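Side-chain contacts in mandelate racemase/muconate lactonizing enzyme family protein (Bradyrhizobium sp. ORS 278, PDB 3TOY), which belongs to the mandelate racemase/muconate lactonizing enzyme family of the enolase superfamily and carries a barrel domain that binds a calcium ion: residues Gly278-Ile283 with Ala308-Ala313; Thr302-Val307 with Ala328-Val333. One frame throughout, in Å; residues are numbered along the deposited sequence.

In the fold
From the N terminus, the chain first builds the antiparallel sheet of the family's N-terminal domain and then the barrel, whose second half holds both contacts. Helix 275-285 leaves for strand 290-291, and the chain returns as helix 300-314, where contact 1 closes the first loop. Before that loop is complete, contact 2 has already begun at Thr302-Val307; it closes on Ala328-Val333, so the two loops cross. Helix 300-314 serves both, turning one side to helix 275-285 and another to the end of helix 324-330. Their centres lie about 12 Å apart, and Phe279 CG meets Val307 CG1 at 3.9 Å between them. Both also touch a second subunit.

Contact 1 (Gly278-Ile283 with Ala308-Ala313); sequences GFAEAI and AGQADA
Ala280 and Ile283 receive the side chain of Gln310 in a sparse helix-helix contact on the outside of the barrel, between two helices that follow one another round the beta/alpha barrel of the enolase superfamily. Helices 275-285 and 300-314 are joined through strand 290-291, the parallel connection usual in such barrels, and the two segments run nearly alike, 14° apart, with axes 10.4 Å from each other. At that spacing alanine on one side needs a long partner on the other, and glutamine supplies it. Its CG stands anti to the carbonyl carbon (chi1 -66°) and the chain beyond is extended (chi2 -174°), which carries the amide across the gap to the backbone of Ala280. OE1 comes 3.5 Å from Ala280 CB; it also lies 3.2 Å from Ala280 N, but at an angle too poor for a hydrogen bond. The other end of the amide fixes its rotation: NE2 donates to Asn306 OD1, one turn earlier, and to Pro276 O near the start of helix 275-285. Ile283 lies one turn on from Ala280, and its CD1 passes over the aliphatic root of the glutamine, 4.0 Å from Gln310 CB. Phe279 contributes little more than CB here, since its ring turns inward to Ile291 and the edge-to-face partner Trp273. Ala313 of a second subunit packs on Ala280 and Gln310, covering the pair at the subunit interface. Within the contact, Ile283 CD1 also lies 3.7 Å from Gln310 OE1.

Contact 2 (Thr302-Val307 with Ala328-Val333); sequences TGWLNV and AHVLPV. With P4C (O-acetaldehydyl-hexaethylene glycol), chain H.
Trp304 and Val330 make the main apolar contact between helix 300-314 and the C-terminal end of helix 324-330. It is a CH-pi interaction: Val330 CG2 sits over the indole face, 3.5 Å from the centroid of the five-membered ring and only 12° off its normal. Valine suits this place because its branch at CB holds a methyl close to the backbone and lets CB rest on the ring as well, 3.5 Å from Trp304 NE1. With CG anti to the backbone N (chi1 178°), the indole reaches out from its helix to meet it. Leu331 adds an edge contact, CD2 lying 3.8 Å from Trp304 CZ2 near the ring plane. The buried indole N-H is satisfied by Thr334 OG1, which also bonds Val330 O.

A second apolar pair, Leu305 CD2 and Val333 CG2 at 3.8 Å, borders the bound O-acetaldehydyl-hexaethylene glycol. Leu305 CD1 touches its C9 at 3.6 Å, while O1 makes a weak hydrogen bond to Leu305 O.

Around this buried contact, Leu331 packs on strand 340-342 of the barrel, Val333 meets Val104 of a second subunit, and Pro332 rests against helix 146-149.

Contact 1 (Gly278-Ile283 with Ala308-Ala313)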
ATOM      1  N   GLY A 278     -23.518  -2.839   0.929  1.00 23.47           N
ATOM      2  CA  GLY A 278     -22.939  -3.716   1.951  1.00 23.49           C
ATOM      3  C   GLY A 278     -21.964  -4.697   1.323  1.00 26.31           C
ATOM      4  O   GLY A 278     -20.912  -4.997   1.897  1.00 24.01           O
ATOM      5  N   PHE A 279     -22.317  -5.204   0.144  1.00 21.05           N
ATOM      6  CA  PHE A 279     -21.400  -6.072  -0.589  1.00 22.71           C
ATOM      7  C   PHE A 279     -20.201  -5.313  -1.127  1.00 21.91           C
ATOM      8  O   PHE A 279     -19.078  -5.838  -1.077  1.00 22.12           O
ATOM      9  CB  PHE A 279     -22.138  -6.845  -1.687  1.00 24.03           C
ATOM     10  CG  PHE A 279     -22.863  -8.013  -1.125  1.00 23.07           C
ATOM     11  CD1 PHE A 279     -22.223  -9.224  -1.022  1.00 21.54           C
ATOM     12  CD2 PHE A 279     -24.132  -7.855  -0.549  1.00 23.29           C
ATOM     13  CE1 PHE A 279     -22.841 -10.305  -0.414  1.00 25.76           C
ATOM     14  CE2 PHE A 279     -24.772  -8.947   0.061  1.00 22.97           C
ATOM     15  CZ  PHE A 279     -24.127 -10.168   0.137  1.00 20.92           C
ATOM     16  N   ALA A 280     -20.424  -4.106  -1.644  1.00 21.44           N
ATOM     17  CA  ALA A 280     -19.288  -3.311  -2.166  1.00 20.99           C
ATOM     18  C   ALA A 280     -18.230  -3.054  -1.085  1.00 24.16           C
ATOM     19  O   ALA A 280     -17.022  -3.190  -1.349  1.00 23.99           O
ATOM     20  CB  ALA A 280     -19.744  -1.969  -2.802  1.00 19.82           C
ATOM     21  N   GLU A 281     -18.655  -2.684   0.115  1.00 20.12           N
ATOM     22  CA  GLU A 281     -17.688  -2.512   1.222  1.00 20.45           C
ATOM     23  C   GLU A 281     -16.991  -3.810   1.654  1.00 22.04           C
ATOM     24  O   GLU A 281     -15.762  -3.820   1.940  1.00 21.42           O
ATOM     25  CB  GLU A 281     -18.322  -1.825   2.439  1.00 21.27           C
ATOM     26  CG  GLU A 281     -18.879  -0.398   2.163  1.00 24.14           C
ATOM     27  CD  GLU A 281     -17.838   0.592   1.605  1.00 34.22           C
ATOM     28  OE1 GLU A 281     -16.608   0.372   1.743  1.00 28.03           O
ATOM     29  OE2 GLU A 281     -18.255   1.607   1.011  1.00 27.34           O
ATOM     30  N   ALA A 282     -17.740  -4.902   1.730  1.00 21.52           N
ATOM     31  CA  ALA A 282     -17.127  -6.204   2.036  1.00 21.83           C
ATOM     32  C   ALA A 282     -16.072  -6.609   1.018  1.00 23.53           C
ATOM     33  O   ALA A 282     -15.013  -7.115   1.379  1.00 23.10           O
ATOM     34  CB  ALA A 282     -18.199  -7.310   2.160  1.00 24.26           C
ATOM     35  N   ILE A 283     -16.356  -6.375  -0.249  1.00 20.11           N
ATOM     36  CA  ILE A 283     -15.432  -6.738  -1.334  1.00 20.34           C
ATOM     37  C   ILE A 283     -14.224  -5.818  -1.296  1.00 23.41           C
ATOM     38  O   ILE A 283     -13.081  -6.262  -1.512  1.00 22.41           O
ATOM     39  CB  ILE A 283     -16.141  -6.690  -2.705  1.00 21.41           C
ATOM     40  CG1 ILE A 283     -17.145  -7.859  -2.785  1.00 24.85           C
ATOM     41  CG2 ILE A 283     -15.147  -6.759  -3.848  1.00 22.89           C
ATOM     42  CD1 ILE A 283     -18.133  -7.811  -3.994  1.00 23.54           C
ATOM     43  N   ALA A 308     -24.392  -9.280  -8.517  1.00 23.67           N
ATOM     44  CA  ALA A 308     -23.864 -10.250  -9.456  1.00 24.63           C
ATOM     45  C   ALA A 308     -22.778  -9.590 -10.325  1.00 23.71           C
ATOM     46  O   ALA A 308     -21.798 -10.239 -10.670  1.00 23.08           O
ATOM     47  CB  ALA A 308     -24.974 -10.803 -10.350  1.00 26.09           C
ATOM     48  N   GLY A 309     -22.977  -8.318 -10.674  1.00 24.39           N
ATOM     49  CA  GLY A 309     -21.985  -7.578 -11.498  1.00 23.48           C
ATOM     50  C   GLY A 309     -20.704  -7.352 -10.689  1.00 23.40           C
ATOM     51  O   GLY A 309     -19.588  -7.517 -11.200  1.00 23.74           O
ATOM     52  N   GLN A 310     -20.865  -6.987  -9.429  1.00 23.13           N
ATOM     53  CA  GLN A 310     -19.738  -6.793  -8.526  1.00 23.08           C
ATOM     54  C   GLN A 310     -18.961  -8.089  -8.363  1.00 25.75           C
ATOM     55  O   GLN A 310     -17.736  -8.090  -8.387  1.00 23.26           O
ATOM     56  CB  GLN A 310     -20.216  -6.379  -7.137  1.00 20.83           C
ATOM     57  CG  GLN A 310     -20.883  -5.004  -7.039  1.00 22.33           C
ATOM     58  CD  GLN A 310     -21.180  -4.666  -5.598  1.00 22.62           C
ATOM     59  OE1 GLN A 310     -20.341  -4.879  -4.732  1.00 24.65           O
ATOM     60  NE2 GLN A 310     -22.390  -4.158  -5.323  1.00 25.51           N
ATOM     61  N   ALA A 311     -19.672  -9.201  -8.173  1.00 21.54           N
ATOM     62  CA  ALA A 311     -18.987 -10.491  -7.971  1.00 20.98           C
ATOM     63  C   ALA A 311     -18.213 -10.937  -9.201  1.00 24.19           C
ATOM     64  O   ALA A 311     -17.109 -11.497  -9.090  1.00 20.99           O
ATOM     65  CB  ALA A 311     -19.986 -11.584  -7.499  1.00 20.69           C
ATOM     66  N   ASP A 312     -18.781 -10.696 -10.377  1.00 22.01           N
ATOM     67  CA  ASP A 312     -18.072 -10.982 -11.609  1.00 24.76           C
ATOM     68  C   ASP A 312     -16.791 -10.150 -11.645  1.00 25.15           C
ATOM     69  O   ASP A 312     -15.713 -10.681 -11.918  1.00 24.80           O
ATOM     70  CB  ASP A 312     -18.956 -10.662 -12.816  1.00 23.05           C
ATOM     71  CG  ASP A 312     -18.288 -10.989 -14.135  1.00 30.45           C
ATOM     72  OD1 ASP A 312     -17.612 -12.026 -14.212  1.00 34.15           O
ATOM     73  OD2 ASP A 312     -18.436 -10.189 -15.081  1.00 33.05           O
ATOM     74  N   ALA A 313     -16.887  -8.855 -11.350  1.00 21.22           N
ATOM     75  CA  ALA A 313     -15.690  -8.015 -11.409  1.00 19.66           C
ATOM     76  C   ALA A 313     -14.612  -8.463 -10.408  1.00 24.95           C
ATOM     77  O   ALA A 313     -13.419  -8.394 -10.699  1.00 23.07           O
ATOM     78  CB  ALA A 313     -16.040  -6.558 -11.148  1.00 23.39           C
TER

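Contact 2 (Thr302-Val307 with Ala328-Val333)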
ATOM      1  N   THR A 302     -33.663  -7.168  -7.514  1.00 22.10           N
ATOM      2  CA  THR A 302     -33.066  -5.978  -8.069  1.00 22.39           C
ATOM      3  C   THR A 302     -31.635  -5.779  -7.481  1.00 24.87           C
ATOM      4  O   THR A 302     -30.676  -5.532  -8.231  1.00 26.67           O
ATOM      5  CB  THR A 302     -33.957  -4.742  -7.793  1.00 29.39           C
ATOM      6  OG1 THR A 302     -35.221  -4.925  -8.475  1.00 28.85           O
ATOM      7  CG2 THR A 302     -33.298  -3.460  -8.333  1.00 24.83           C
ATOM      8  N   GLY A 303     -31.536  -5.900  -6.164  1.00 23.24           N
ATOM      9  CA  GLY A 303     -30.241  -5.793  -5.443  1.00 23.44           C
ATOM     10  C   GLY A 303     -29.289  -6.938  -5.827  1.00 25.54           C
ATOM     11  O   GLY A 303     -28.075  -6.716  -6.047  1.00 23.65           O
ATOM     12  N   TRP A 304     -29.818  -8.155  -5.929  1.00 23.49           N
ATOM     13  CA  TRP A 304     -29.012  -9.325  -6.334  1.00 25.02           C
ATOM     14  C   TRP A 304     -28.292  -9.091  -7.647  1.00 25.35           C
ATOM     15  O   TRP A 304     -27.083  -9.396  -7.775  1.00 22.74           O
ATOM     16  CB  TRP A 304     -29.892 -10.580  -6.459  1.00 23.68           C
ATOM     17  CG  TRP A 304     -29.155 -11.791  -6.917  1.00 21.28           C
ATOM     18  CD1 TRP A 304     -28.715 -12.043  -8.161  1.00 22.58           C
ATOM     19  CD2 TRP A 304     -28.759 -12.905  -6.111  1.00 24.76           C
ATOM     20  NE1 TRP A 304     -28.059 -13.249  -8.201  1.00 26.72           N
ATOM     21  CE2 TRP A 304     -28.065 -13.794  -6.949  1.00 24.46           C
ATOM     22  CE3 TRP A 304     -28.900 -13.222  -4.759  1.00 24.96           C
ATOM     23  CZ2 TRP A 304     -27.531 -14.989  -6.492  1.00 22.18           C
ATOM     24  CZ3 TRP A 304     -28.362 -14.403  -4.303  1.00 26.58           C
ATOM     25  CH2 TRP A 304     -27.701 -15.283  -5.170  1.00 25.42           C
ATOM     26  N   LEU A 305     -29.022  -8.573  -8.643  1.00 23.56           N
ATOM     27  CA  LEU A 305     -28.433  -8.363  -9.968  1.00 26.00           C
ATOM     28  C   LEU A 305     -27.257  -7.366  -9.945  1.00 23.89           C
ATOM     29  O   LEU A 305     -26.267  -7.534 -10.681  1.00 25.85           O
ATOM     30  CB  LEU A 305     -29.502  -7.930 -10.987  1.00 22.45           C
ATOM     31  CG  LEU A 305     -30.572  -8.993 -11.269  1.00 26.91           C
ATOM     32  CD1 LEU A 305     -31.722  -8.365 -12.072  1.00 34.23           C
ATOM     33  CD2 LEU A 305     -30.028 -10.240 -11.983  1.00 27.75           C
ATOM     34  N   ASN A 306     -27.356  -6.329  -9.129  1.00 24.12           N
ATOM     35  CA  ASN A 306     -26.254  -5.384  -8.932  0.50 23.28           C
ATOM     36  C   ASN A 306     -25.045  -6.143  -8.378  1.00 22.21           C
ATOM     37  O   ASN A 306     -23.923  -6.042  -8.901  1.00 26.33           O
ATOM     38  CB  ASN A 306     -26.687  -4.313  -7.920  0.50 25.20           C
ATOM     39  CG  ASN A 306     -25.672  -3.167  -7.741  0.50 25.43           C
ATOM     40  OD1 ASN A 306     -24.464  -3.358  -7.457  0.50 24.63           O
ATOM     41  ND2 ASN A 306     -26.196  -1.938  -7.840  0.50 25.40           N
ATOM     42  N   VAL A 307     -25.283  -6.888  -7.298  1.00 21.68           N
ATOM     43  CA  VAL A 307     -24.206  -7.668  -6.654  1.00 22.45           C
ATOM     44  C   VAL A 307     -23.605  -8.733  -7.600  1.00 23.32           C
ATOM     45  O   VAL A 307     -22.425  -9.032  -7.533  1.00 23.14           O
ATOM     46  CB  VAL A 307     -24.676  -8.299  -5.297  1.00 20.34           C
ATOM     47  CG1 VAL A 307     -23.594  -9.243  -4.707  1.00 22.01           C
ATOM     48  CG2 VAL A 307     -24.977  -7.188  -4.280  1.00 23.52           C
ATOM     49  N   ALA A 328     -33.306 -19.815  -7.327  1.00 28.53           N
ATOM     50  CA  ALA A 328     -33.189 -20.566  -8.558  1.00 28.37           C
ATOM     51  C   ALA A 328     -33.432 -19.699  -9.780  1.00 23.98           C
ATOM     52  O   ALA A 328     -33.020 -20.044 -10.866  1.00 25.69           O
ATOM     53  CB  ALA A 328     -34.154 -21.738  -8.538  1.00 27.99           C
ATOM     54  N   HIS A 329     -34.125 -18.573  -9.595  1.00 24.79           N
ATOM     55  CA  HIS A 329     -34.409 -17.687 -10.714  1.00 25.21           C
ATOM     56  C   HIS A 329     -33.298 -16.677 -10.996  1.00 28.91           C
ATOM     57  O   HIS A 329     -33.229 -16.133 -12.098  1.00 27.68           O
ATOM     58  CB  HIS A 329     -35.716 -16.911 -10.504  1.00 29.47           C
ATOM     59  CG  HIS A 329     -36.948 -17.740 -10.696  1.00 28.86           C
ATOM     60  ND1 HIS A 329     -37.632 -17.785 -11.894  1.00 28.98           N
ATOM     61  CD2 HIS A 329     -37.624 -18.546  -9.842  1.00 30.53           C
ATOM     62  CE1 HIS A 329     -38.671 -18.596 -11.770  1.00 28.10           C
ATOM     63  NE2 HIS A 329     -38.695 -19.067 -10.534  1.00 26.42           N
ATOM     64  N   VAL A 330     -32.441 -16.403 -10.010  1.00 28.28           N
ATOM     65  CA  VAL A 330     -31.358 -15.432 -10.239  1.00 28.08           C
ATOM     66  C   VAL A 330     -29.974 -16.068 -10.471  1.00 24.98           C
ATOM     67  O   VAL A 330     -29.163 -15.504 -11.199  1.00 27.45           O
ATOM     68  CB  VAL A 330     -31.271 -14.340  -9.130  1.00 26.04           C
ATOM     69  CG1 VAL A 330     -32.420 -13.324  -9.290  1.00 27.44           C
ATOM     70  CG2 VAL A 330     -31.249 -14.970  -7.746  1.00 26.46           C
ATOM     71  N   LEU A 331     -29.724 -17.242  -9.902  1.00 26.52           N
ATOM     72  CA  LEU A 331     -28.438 -17.909 -10.156  1.00 28.42           C
ATOM     73  C   LEU A 331     -28.127 -18.147 -11.644  1.00 31.32           C
ATOM     74  O   LEU A 331     -26.976 -17.995 -12.083  1.00 25.85           O
ATOM     75  CB  LEU A 331     -28.304 -19.165  -9.298  1.00 26.46           C
ATOM     76  CG  LEU A 331     -27.921 -18.799  -7.869  1.00 24.89           C
ATOM     77  CD1 LEU A 331     -28.227 -19.934  -6.878  1.00 26.50           C
ATOM     78  CD2 LEU A 331     -26.423 -18.415  -7.804  1.00 25.97           C
ATOM     79  N   PRO A 332     -29.154 -18.491 -12.458  1.00 26.80           N
ATOM     80  CA  PRO A 332     -28.861 -18.713 -13.871  1.00 26.76           C
ATOM     81  C   PRO A 332     -28.371 -17.489 -14.637  1.00 23.99           C
ATOM     82  O   PRO A 332     -27.841 -17.645 -15.737  1.00 26.94           O
ATOM     83  CB  PRO A 332     -30.220 -19.197 -14.446  1.00 24.76           C
ATOM     84  CG  PRO A 332     -30.905 -19.818 -13.248  1.00 23.67           C
ATOM     85  CD  PRO A 332     -30.536 -18.884 -12.108  1.00 27.06           C
ATOM     86  N   VAL A 333     -28.565 -16.279 -14.099  1.00 21.75           N
ATOM     87  CA  VAL A 333     -28.079 -15.078 -14.781  1.00 23.82           C
ATOM     88  C   VAL A 333     -26.930 -14.403 -14.015  1.00 25.40           C
ATOM     89  O   VAL A 333     -26.596 -13.247 -14.276  1.00 28.06           O
ATOM     90  CB  VAL A 333     -29.210 -14.069 -15.059  1.00 27.32           C
ATOM     91  CG1 VAL A 333     -30.238 -14.696 -16.075  1.00 25.69           C
ATOM     92  CG2 VAL A 333     -29.898 -13.645 -13.746  1.00 26.06           C
TER
HETATM   93  O1  P4C H 364     -25.580  -8.122 -13.874  1.00 56.69           O
HETATM   94  C2  P4C H 364     -26.576  -9.099 -13.534  1.00 51.92           C
HETATM   95  C3  P4C H 364     -27.040  -9.867 -14.770  1.00 53.42           C
HETATM   96  O4  P4C H 364     -28.143  -9.199 -15.391  1.00 54.66           O
HETATM   97  C5  P4C H 364     -29.084 -10.124 -15.963  1.00 57.00           C
HETATM   98  C6  P4C H 364     -30.178  -9.410 -16.755  1.00 44.51           C
HETATM   99  O7  P4C H 364     -31.113  -8.792 -15.873  1.00 57.08           O
HETATM  100  C8  P4C H 364     -31.908  -7.749 -16.448  1.00 43.06           C
HETATM  101  C9  P4C H 364     -32.558  -6.967 -15.307  1.00 45.45           C
HETATM  102  O10 P4C H 364     -31.974  -5.663 -15.213  1.00 58.09           O
HETATM  103  C11 P4C H 364     -32.159  -5.045 -13.940  1.00 53.54           C
HETATM  104  C12 P4C H 364     -31.278  -3.800 -13.853  1.00 59.08           C
HETATM  105  O13 P4C H 364     -29.907  -4.152 -13.627  1.00 49.44           O
HETATM  106  C14 P4C H 364     -29.126  -3.012 -13.248  1.00 49.63           C
HETATM  107  C15 P4C H 364     -27.642  -3.373 -13.268  1.00 58.50           C
HETATM  108  O16 P4C H 364     -27.256  -3.920 -12.005  1.00 50.93           O